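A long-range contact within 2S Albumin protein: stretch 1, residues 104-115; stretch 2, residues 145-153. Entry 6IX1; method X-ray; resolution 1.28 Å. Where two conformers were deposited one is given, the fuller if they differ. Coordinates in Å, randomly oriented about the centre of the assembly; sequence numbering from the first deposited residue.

Stretch 1 104-115: EMFPVLKNTVFE
Stretch 2 (145-153) SKQLVGTIR

Residues 104-115 leave a helix and fold into successive turns, and residues 145-153 run alongside in a largely extended course. The register is set by three pairs: Phe106 CA to Lys146 CA at 6.1 Å, Val108 CA to Leu148 CA at 6.2 Å, and Val113 CA to Ile152 CA at 8.4 Å. Both chains therefore advance in the same order. The contact buries 455 Å² in total.

Stretch 1 begins in helix at Glu104 and Met105. Phe106 departs from it, with phi/psi -131/82. A 3-10 segment follows at 107-109, where Leu109 N bonds Phe106 O at 2.8 Å. A type II turn spans Leu109 to Thr112, with Asn111 at phi 73°, and a type I turn spans Thr112 to Glu115. In stretch 2, Lys146 has phi/psi 58/24. Leu148 and Val149 are extended, and the chain turns a corner at Gly150, whose positive phi of 74° favours glycine. Thr151 to Arg153 are again extended.

Lys146 gives the polar anchor. Its chi angles are m, t, t, t, so beyond CB the chain is straight and NZ reaches the end of the helix. There Lys146 NZ donates to Met105 O at 2.8 Å. Water 1 accepts from Lys146 NZ at 3.1 Å and donates to Glu104 O at 2.9 Å. The aliphatic part of the lysine also packs: Lys146 CG lies 3.9 Å from Phe106 CD1, approaching the ring obliquely. Phe106 has chi1 m and chi2 -78°. Its CB points sideways, but its ring comes nearer.

Water 2 links the backbones, accepting from Val108 N at 3.0 Å and donating to Lys146 O at 2.8 Å. Val108, chi1 m, points toward stretch 2. Val108 CG2 lies 3.3 Å from Lys146 O and 3.8 Å from Leu148 CB. Leu148 (t, p) also points across, and Leu148 CD1 meets Leu109 CD2 at 3.9 Å. Leu109 (m, t) is buried; its CB points sideways, but the end of its side chain comes nearer, through CD2.

Ile152 (m, t) closes the far end. Ile152 CD1 lies 3.6 Å from Phe114 CE2 and 3.8 Å from Thr112 CB, while Ile152 CG2 lies 4.0 Å from Val113 CG2. Thus both ends of the branched side chain find apolar partners. Phe114 (chi1 m, chi2 -60°) is buried, and Ile152 CD1 meets its ring obliquely. Thr112, chi1 p, suits its turn: Thr112 OG1 donates to Leu109 O at 2.8 Å and accepts from Phe114 N at 3.2 Å. Its hydroxyl is thus satisfied within stretch 1.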

# COMPACT_ATOMS: atom_id res chain seq x y z
N GLU A 104 6.84 16.38 8.30
CA GLU A 104 8.28 16.50 8.43
C GLU A 104 9.01 15.57 7.44
O GLU A 104 10.05 15.98 6.88
CB GLU A 104 8.69 16.22 9.85
CG GLU A 104 8.34 17.32 10.83
CD GLU A 104 8.59 16.80 12.21
OE1 GLU A 104 9.67 17.07 12.76
OE2 GLU A 104 7.66 16.11 12.77
N MET A 105 8.48 14.39 7.15
CA MET A 105 9.11 13.46 6.20
C MET A 105 9.04 14.04 4.78
O MET A 105 9.95 13.90 4.02
CB MET A 105 8.46 12.09 6.28
CG MET A 105 9.19 11.07 5.51
SD MET A 105 10.80 10.62 6.15
CE MET A 105 10.27 9.43 7.39
N PHE A 106 7.86 14.60 4.46
CA PHE A 106 7.57 15.11 3.12
C PHE A 106 7.02 16.50 3.28
O PHE A 106 5.79 16.70 3.28
CB PHE A 106 6.55 14.23 2.40
CG PHE A 106 6.90 12.78 2.29
CD1 PHE A 106 7.82 12.33 1.36
CD2 PHE A 106 6.34 11.86 3.16
CE1 PHE A 106 8.18 10.98 1.33
CE2 PHE A 106 6.66 10.50 3.07
CZ PHE A 106 7.54 10.06 2.14
N PRO A 107 7.90 17.51 3.44
CA PRO A 107 7.42 18.89 3.62
C PRO A 107 6.40 19.41 2.59
O PRO A 107 5.56 20.25 2.97
CB PRO A 107 8.73 19.69 3.60
CG PRO A 107 9.72 18.76 4.27
CD PRO A 107 9.33 17.40 3.71
N VAL A 108 6.43 18.90 1.35
CA VAL A 108 5.45 19.36 0.34
C VAL A 108 4.04 18.98 0.75
O VAL A 108 3.07 19.55 0.21
CB VAL A 108 5.71 18.78 -1.05
CG1 VAL A 108 6.97 19.37 -1.65
CG2 VAL A 108 5.64 17.27 -1.11
N LEU A 109 3.92 18.02 1.65
CA LEU A 109 2.60 17.53 2.10
C LEU A 109 2.11 18.32 3.33
O LEU A 109 0.97 18.12 3.72
CB LEU A 109 2.64 16.00 2.39
CG LEU A 109 3.02 15.11 1.21
CD1 LEU A 109 2.89 13.62 1.62
CD2 LEU A 109 2.21 15.40 0.01
N LYS A 110 2.97 19.12 3.94
CA LYS A 110 2.49 19.92 5.08
C LYS A 110 1.32 20.78 4.61
O LYS A 110 1.33 21.30 3.46
CB LYS A 110 3.60 20.83 5.60
CG LYS A 110 3.29 21.51 6.93
CD LYS A 110 4.29 22.62 7.28
CE LYS A 110 3.89 23.21 8.62
NZ LYS A 110 4.65 24.42 8.98
N ASN A 111 0.30 20.88 5.45
CA ASN A 111 -0.90 21.67 5.17
C ASN A 111 -1.82 21.07 4.14
O ASN A 111 -2.85 21.72 3.90
CB ASN A 111 -0.56 23.12 4.86
CG ASN A 111 0.26 23.77 5.95
OD1 ASN A 111 -0.02 23.59 7.14
ND2 ASN A 111 1.32 24.44 5.56
N THR A 112 -1.46 19.94 3.58
CA THR A 112 -2.30 19.24 2.60
C THR A 112 -3.22 18.21 3.26
O THR A 112 -3.05 17.87 4.42
CB THR A 112 -1.53 18.59 1.45
OG1 THR A 112 -0.99 17.35 1.93
CG2 THR A 112 -0.54 19.52 0.83
N VAL A 113 -4.11 17.62 2.46
CA VAL A 113 -5.00 16.53 2.98
C VAL A 113 -4.20 15.31 3.50
O VAL A 113 -4.77 14.52 4.31
CB VAL A 113 -5.99 16.07 1.92
CG1 VAL A 113 -6.97 17.19 1.59
CG2 VAL A 113 -5.29 15.45 0.71
N PHE A 114 -2.95 15.18 3.16
CA PHE A 114 -2.15 14.02 3.54
C PHE A 114 -1.48 14.21 4.89
O PHE A 114 -0.96 13.22 5.44
CB PHE A 114 -1.09 13.74 2.48
CG PHE A 114 -1.65 13.29 1.16
CD1 PHE A 114 -2.40 12.16 1.00
CD2 PHE A 114 -1.57 14.14 0.07
CE1 PHE A 114 -2.97 11.84 -0.22
CE2 PHE A 114 -2.10 13.81 -1.15
CZ PHE A 114 -2.79 12.68 -1.28
N GLU A 115 -1.41 15.42 5.42
CA GLU A 115 -0.51 15.63 6.59
C GLU A 115 -0.96 14.83 7.83
O GLU A 115 -0.12 14.47 8.60
CB GLU A 115 -0.39 17.10 6.92
CG GLU A 115 -1.54 17.78 7.55
CD GLU A 115 -1.22 19.21 8.02
OE1 GLU A 115 0.02 19.64 7.95
OE2 GLU A 115 -2.18 19.87 8.41
N SER A 145 13.03 12.81 -4.86
CA SER A 145 13.09 14.28 -4.70
C SER A 145 12.10 14.78 -3.67
O SER A 145 12.28 15.94 -3.23
CB SER A 145 12.70 14.95 -5.97
OG SER A 145 11.36 14.61 -6.35
N LYS A 146 11.17 13.96 -3.24
CA LYS A 146 10.07 14.36 -2.35
C LYS A 146 9.20 15.48 -2.91
O LYS A 146 8.53 16.14 -2.14
CB LYS A 146 10.56 14.58 -0.92
CG LYS A 146 11.20 13.34 -0.26
CD LYS A 146 11.67 13.70 1.12
CE LYS A 146 12.08 12.47 1.90
NZ LYS A 146 12.49 12.87 3.24
N GLN A 147 9.18 15.63 -4.20
CA GLN A 147 8.30 16.59 -4.88
C GLN A 147 6.91 16.01 -5.02
O GLN A 147 6.82 14.90 -5.38
CB GLN A 147 8.78 16.99 -6.28
CG GLN A 147 10.10 17.78 -6.29
CD GLN A 147 10.44 18.12 -7.72
OE1 GLN A 147 9.56 18.53 -8.47
NE2 GLN A 147 11.70 18.07 -8.10
N LEU A 148 5.92 16.85 -4.77
CA LEU A 148 4.55 16.51 -5.12
C LEU A 148 4.55 16.75 -6.63
O LEU A 148 4.92 17.86 -7.08
CB LEU A 148 3.57 17.39 -4.31
CG LEU A 148 2.12 17.13 -4.54
CD1 LEU A 148 1.70 15.84 -3.88
CD2 LEU A 148 1.35 18.30 -4.05
N VAL A 149 4.10 15.82 -7.40
CA VAL A 149 3.95 15.87 -8.85
C VAL A 149 2.52 16.34 -9.12
O VAL A 149 1.59 15.50 -8.99
CB VAL A 149 4.30 14.53 -9.46
CG1 VAL A 149 4.18 14.56 -10.93
CG2 VAL A 149 5.70 14.18 -9.10
N GLY A 150 2.38 17.59 -9.58
CA GLY A 150 1.05 18.14 -9.85
C GLY A 150 0.26 18.49 -8.64
O GLY A 150 0.79 19.04 -7.61
N THR A 151 -1.02 18.15 -8.72
CA THR A 151 -1.97 18.63 -7.71
C THR A 151 -2.72 17.48 -7.14
O THR A 151 -2.62 16.34 -7.67
CB THR A 151 -2.89 19.69 -8.29
OG1 THR A 151 -3.85 19.08 -9.18
CG2 THR A 151 -2.13 20.83 -8.92
N ILE A 152 -3.50 17.75 -6.11
CA ILE A 152 -4.25 16.71 -5.42
C ILE A 152 -5.69 16.83 -5.94
O ILE A 152 -6.32 17.94 -5.86
CB ILE A 152 -4.17 16.88 -3.92
CG1 ILE A 152 -2.73 16.87 -3.44
CG2 ILE A 152 -5.05 15.83 -3.27
CD1 ILE A 152 -2.56 17.28 -1.97
N ARG A 153 -6.22 15.83 -6.60
CA ARG A 153 -7.45 15.80 -7.38
C ARG A 153 -8.39 14.69 -6.89
O ARG A 153 -8.01 13.93 -6.01
CB ARG A 153 -7.19 15.58 -8.88
CG ARG A 153 -6.20 16.64 -9.33
CD ARG A 153 -6.00 16.47 -10.84
NE ARG A 153 -5.45 15.14 -11.20
CZ ARG A 153 -5.48 14.63 -12.40
NH1 ARG A 153 -6.07 15.29 -13.40
NH2 ARG A 153 -4.98 13.44 -12.60
O HOH W 1 12.37 15.16 5.26
O HOH W 2 8.64 17.07 0.45